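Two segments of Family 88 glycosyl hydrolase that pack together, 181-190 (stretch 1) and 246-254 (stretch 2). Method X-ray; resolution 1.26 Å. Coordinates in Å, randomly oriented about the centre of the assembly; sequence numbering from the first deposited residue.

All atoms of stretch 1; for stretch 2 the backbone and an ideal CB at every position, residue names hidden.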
# COMPACT_ATOMS: atom_id res chain seq x y z
N TYR A 181 12.48 -8.38 14.55
CA TYR A 181 11.63 -7.75 13.51
C TYR A 181 10.15 -8.00 13.76
O TYR A 181 9.33 -7.11 13.54
CB TYR A 181 12.01 -8.25 12.12
CG TYR A 181 13.26 -7.62 11.55
CD1 TYR A 181 13.23 -6.34 11.05
CD2 TYR A 181 14.48 -8.31 11.50
CE1 TYR A 181 14.37 -5.74 10.53
CE2 TYR A 181 15.61 -7.72 10.99
CZ TYR A 181 15.54 -6.44 10.50
OH TYR A 181 16.64 -5.82 9.96
N LEU A 182 9.81 -9.21 14.19
CA LEU A 182 8.41 -9.54 14.41
C LEU A 182 7.86 -9.02 15.72
O LEU A 182 6.68 -8.69 15.83
CB LEU A 182 8.17 -11.04 14.20
CG LEU A 182 8.63 -11.59 12.85
CD1 LEU A 182 8.30 -13.08 12.75
CD2 LEU A 182 8.03 -10.82 11.69
N GLU A 183 8.72 -8.91 16.72
CA GLU A 183 8.33 -8.28 17.96
C GLU A 183 8.05 -6.79 17.78
O GLU A 183 7.04 -6.24 18.27
CB GLU A 183 9.40 -8.47 19.02
CG GLU A 183 9.16 -7.77 20.33
CD GLU A 183 7.84 -8.10 20.99
OE1 GLU A 183 7.42 -9.30 20.98
OE2 GLU A 183 7.25 -7.11 21.54
N LYS A 184 8.93 -6.12 17.06
CA LYS A 184 8.77 -4.69 16.80
C LYS A 184 7.65 -4.38 15.81
O LYS A 184 7.02 -3.34 15.95
CB LYS A 184 10.12 -4.10 16.42
CG LYS A 184 11.09 -4.06 17.60
CD LYS A 184 10.78 -2.91 18.55
CE LYS A 184 11.69 -2.89 19.76
NZ LYS A 184 11.41 -1.71 20.61
N LEU A 185 7.41 -5.27 14.84
CA LEU A 185 6.20 -5.11 14.01
C LEU A 185 4.99 -4.97 14.92
O LEU A 185 4.16 -4.07 14.76
CB LEU A 185 6.06 -6.35 13.11
CG LEU A 185 4.73 -6.51 12.37
CD1 LEU A 185 4.47 -5.37 11.45
CD2 LEU A 185 4.74 -7.83 11.66
N HIS A 186 4.89 -5.87 15.92
CA HIS A 186 3.74 -5.82 16.81
C HIS A 186 3.72 -4.54 17.66
O HIS A 186 2.68 -3.90 17.79
CB HIS A 186 3.73 -7.03 17.70
CG HIS A 186 2.54 -7.09 18.57
ND1 HIS A 186 2.58 -6.72 19.89
CD2 HIS A 186 1.26 -7.39 18.29
CE1 HIS A 186 1.37 -6.83 20.41
NE2 HIS A 186 0.54 -7.23 19.46
N GLU A 187 4.88 -4.18 18.23
CA GLU A 187 4.93 -3.02 19.10
C GLU A 187 4.56 -1.74 18.33
O GLU A 187 3.75 -0.92 18.79
CB GLU A 187 6.31 -2.90 19.70
CG GLU A 187 6.42 -1.72 20.63
CD GLU A 187 7.72 -1.61 21.36
OE1 GLU A 187 8.66 -2.37 21.09
OE2 GLU A 187 7.77 -0.68 22.21
N TYR A 188 5.11 -1.59 17.14
CA TYR A 188 4.85 -0.38 16.36
C TYR A 188 3.41 -0.33 15.85
O TYR A 188 2.81 0.74 15.81
CB TYR A 188 5.86 -0.22 15.23
CG TYR A 188 7.32 -0.08 15.64
CD1 TYR A 188 7.71 0.36 16.90
CD2 TYR A 188 8.32 -0.45 14.74
CE1 TYR A 188 9.07 0.49 17.21
CE2 TYR A 188 9.64 -0.37 15.06
CZ TYR A 188 10.02 0.11 16.30
OH TYR A 188 11.36 0.20 16.56
N LEU A 189 2.86 -1.47 15.44
CA LEU A 189 1.47 -1.49 14.98
C LEU A 189 0.53 -1.27 16.15
O LEU A 189 -0.47 -0.57 16.02
CB LEU A 189 1.17 -2.79 14.30
CG LEU A 189 -0.29 -3.00 13.89
CD1 LEU A 189 -0.76 -1.94 12.94
CD2 LEU A 189 -0.48 -4.35 13.26
N ALA A 190 0.85 -1.84 17.32
CA ALA A 190 -0.01 -1.64 18.47
C ALA A 190 -0.11 -0.15 18.79
O ALA A 190 -1.21 0.34 19.14
CB ALA A 190 0.51 -2.45 19.67
N UNK A 246 3.38 -19.55 12.50
CA UNK A 246 3.50 -19.76 13.92
C UNK A 246 3.70 -18.50 14.75
O UNK A 246 3.87 -18.59 15.97
CB UNK A 246 4.66 -20.72 14.18
N UNK A 247 3.73 -17.33 14.11
CA UNK A 247 4.05 -16.13 14.85
C UNK A 247 3.01 -15.89 15.95
O UNK A 247 1.81 -16.00 15.70
CB UNK A 247 4.13 -14.93 13.91
N UNK A 248 3.46 -15.52 17.15
CA UNK A 248 2.56 -15.41 18.29
C UNK A 248 1.55 -14.29 18.19
O UNK A 248 0.55 -14.34 18.91
CB UNK A 248 3.38 -15.22 19.57
N UNK A 249 1.80 -13.29 17.34
CA UNK A 249 0.88 -12.17 17.18
C UNK A 249 -0.02 -12.30 15.95
O UNK A 249 -0.84 -11.42 15.71
CB UNK A 249 1.67 -10.86 17.10
N UNK A 250 0.10 -13.40 15.19
CA UNK A 250 -0.57 -13.52 13.89
C UNK A 250 -2.07 -13.39 14.00
O UNK A 250 -2.69 -12.74 13.16
CB UNK A 250 -0.22 -14.86 13.24
N UNK A 251 -2.65 -13.96 15.05
CA UNK A 251 -4.10 -13.89 15.19
C UNK A 251 -4.61 -12.47 15.39
O UNK A 251 -5.72 -12.13 14.91
CB UNK A 251 -4.55 -14.76 16.36
N UNK A 252 -3.82 -11.63 16.07
CA UNK A 252 -4.21 -10.23 16.21
C UNK A 252 -4.26 -9.53 14.86
O UNK A 252 -5.18 -8.74 14.60
CB UNK A 252 -3.24 -9.50 17.14
N UNK A 253 -3.29 -9.82 14.00
CA UNK A 253 -3.27 -9.22 12.67
C UNK A 253 -4.42 -9.70 11.83
O UNK A 253 -5.07 -8.91 11.13
CB UNK A 253 -1.95 -9.53 11.96
N UNK A 254 -4.72 -11.01 11.90
CA UNK A 254 -5.84 -11.56 11.17
C UNK A 254 -7.13 -10.91 11.64
O UNK A 254 -7.99 -10.52 10.81
CB UNK A 254 -5.90 -13.08 11.34

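Stretch 1 is helical throughout and presents Leu 182, Glu 183, Leu 185, His 186 and Leu 189 to stretch 2, whose backbone runs through a turn into a helix at 250, the axes inclined at 40° and 11.5 Å apart at their closest.

At position 246 the ideal CB has nothing of stretch 1 within 5.5 Å, so almost any residue would fit; it is Thr 246.

Position 247 has phi/psi of -62/137 just ahead of a type I turn, and its CB points toward stretch 1, 4.7 Å from Leu 182 CD1. A short acceptor such as Asp, Asn, Ser or Thr would suit the position, because it can cap the turn that follows. The deposited Asp 247 does this: its OD2 accepts from the backbone N of 249 at 3.0 Å, with an N-H...acceptor angle of 151°. The same OD2 accepts from a water at 2.9 Å, and that water also donates to Leu 182 O at 2.8 Å, joining the turn to the helix.

Position 248 points sideways with open space at its CB. Long polar chains are easily accommodated, and the carboxylate of Glu 183 slightly favours a basic one. Lys 248 brings NZ to 4.3 Å from Glu 183 OE1, beyond a salt bridge.

Position 249 points toward stretch 1, with its ideal CB only 3.7 Å from His 186 CD2. The flat imidazole invites a planar side chain, and Glu 183 OE1, off to one side of the imidazole and 7.1 Å from the ideal CB, offers an acceptor; Phe, Tyr, Trp or His could be considered, with a donor at the far end an advantage. Tyr 249 (chi1 -59°, m) stacks face-to-face on His 186, centroids 3.6 Å apart and planes at 7°. Its OH donates to Glu 183 OE1 at 2.7 Å, near the tyrosine ring plane.

Positions 250 and 251 are out of reach and place little demand on residue type; they hold Arg 250 and Gln 251.

Position 252 points toward stretch 1, its ideal CB 5.0 Å from His 186 NE2. A side chain with a terminal acceptor, Glu or Gln, could span that gap. Glu 252 OE1 accepts from His 186 NE2 at 2.7 Å (160°), leaving the imidazole face to the stack.

Position 253 starts sideways, with no stretch 1 atom within 5.5 Å of its ideal CB; a medium apolar chain such as Leu could meet Leu 189, but a longer one, Met, Phe or Tyr, is better placed to reach Leu 185 as well. Tyr 253 packs its CE1 3.7 Å from Leu 189 CD2 and its CE2 4.1 Å from Leu 185 CD2. Its OH donates to the bridging water at 2.7 Å.

Position 254 is out of reach; it is Ile 254.

Stretch 2 246-254: TDKYRQEYI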
# COMPACT_ATOMS: atom_id res chain seq x y z
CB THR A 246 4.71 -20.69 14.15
OG1 THR A 246 5.84 -20.16 13.43
CG2 THR A 246 4.41 -22.10 13.70
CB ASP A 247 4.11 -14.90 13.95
CG ASP A 247 4.52 -13.67 14.74
OD1 ASP A 247 5.70 -13.63 15.08
OD2 ASP A 247 3.69 -12.85 15.11
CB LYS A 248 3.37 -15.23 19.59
CG LYS A 248 4.14 -13.93 19.72
CD LYS A 248 4.95 -13.99 21.02
CE LYS A 248 6.33 -14.52 20.77
NZ LYS A 248 7.12 -13.51 20.04
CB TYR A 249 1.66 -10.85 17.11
CG TYR A 249 2.49 -10.59 18.34
CD1 TYR A 249 1.89 -10.44 19.60
CD2 TYR A 249 3.85 -10.48 18.24
CE1 TYR A 249 2.66 -10.17 20.72
CE2 TYR A 249 4.62 -10.22 19.34
CZ TYR A 249 4.03 -10.07 20.56
OH TYR A 249 4.82 -9.81 21.67
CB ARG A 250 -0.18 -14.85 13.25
CG ARG A 250 -0.72 -15.09 11.87
CD ARG A 250 -0.01 -16.29 11.26
NE ARG A 250 -0.45 -16.63 9.92
CZ ARG A 250 -1.43 -17.48 9.63
NH1 ARG A 250 -2.13 -18.05 10.61
NH2 ARG A 250 -1.73 -17.71 8.36
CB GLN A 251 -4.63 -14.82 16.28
CG GLN A 251 -6.14 -14.97 16.25
CD GLN A 251 -6.63 -15.62 14.97
OE1 GLN A 251 -6.11 -16.65 14.56
NE2 GLN A 251 -7.61 -15.02 14.34
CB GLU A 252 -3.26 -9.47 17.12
CG GLU A 252 -3.26 -9.95 18.56
CD GLU A 252 -2.24 -9.25 19.43
OE1 GLU A 252 -2.08 -8.03 19.29
OE2 GLU A 252 -1.61 -9.94 20.25
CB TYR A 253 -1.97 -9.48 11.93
CG TYR A 253 -0.73 -9.14 12.71
CD1 TYR A 253 -0.67 -8.06 13.59
CD2 TYR A 253 0.36 -9.93 12.64
CE1 TYR A 253 0.48 -7.79 14.31
CE2 TYR A 253 1.52 -9.67 13.33
CZ TYR A 253 1.58 -8.58 14.16
OH TYR A 253 2.73 -8.28 14.85
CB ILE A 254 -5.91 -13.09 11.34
CG1 ILE A 254 -4.68 -13.76 10.68
CG2 ILE A 254 -7.24 -13.64 10.84
CD1 ILE A 254 -4.53 -15.22 10.99
O HOH W 1 4.61 -10.17 14.65
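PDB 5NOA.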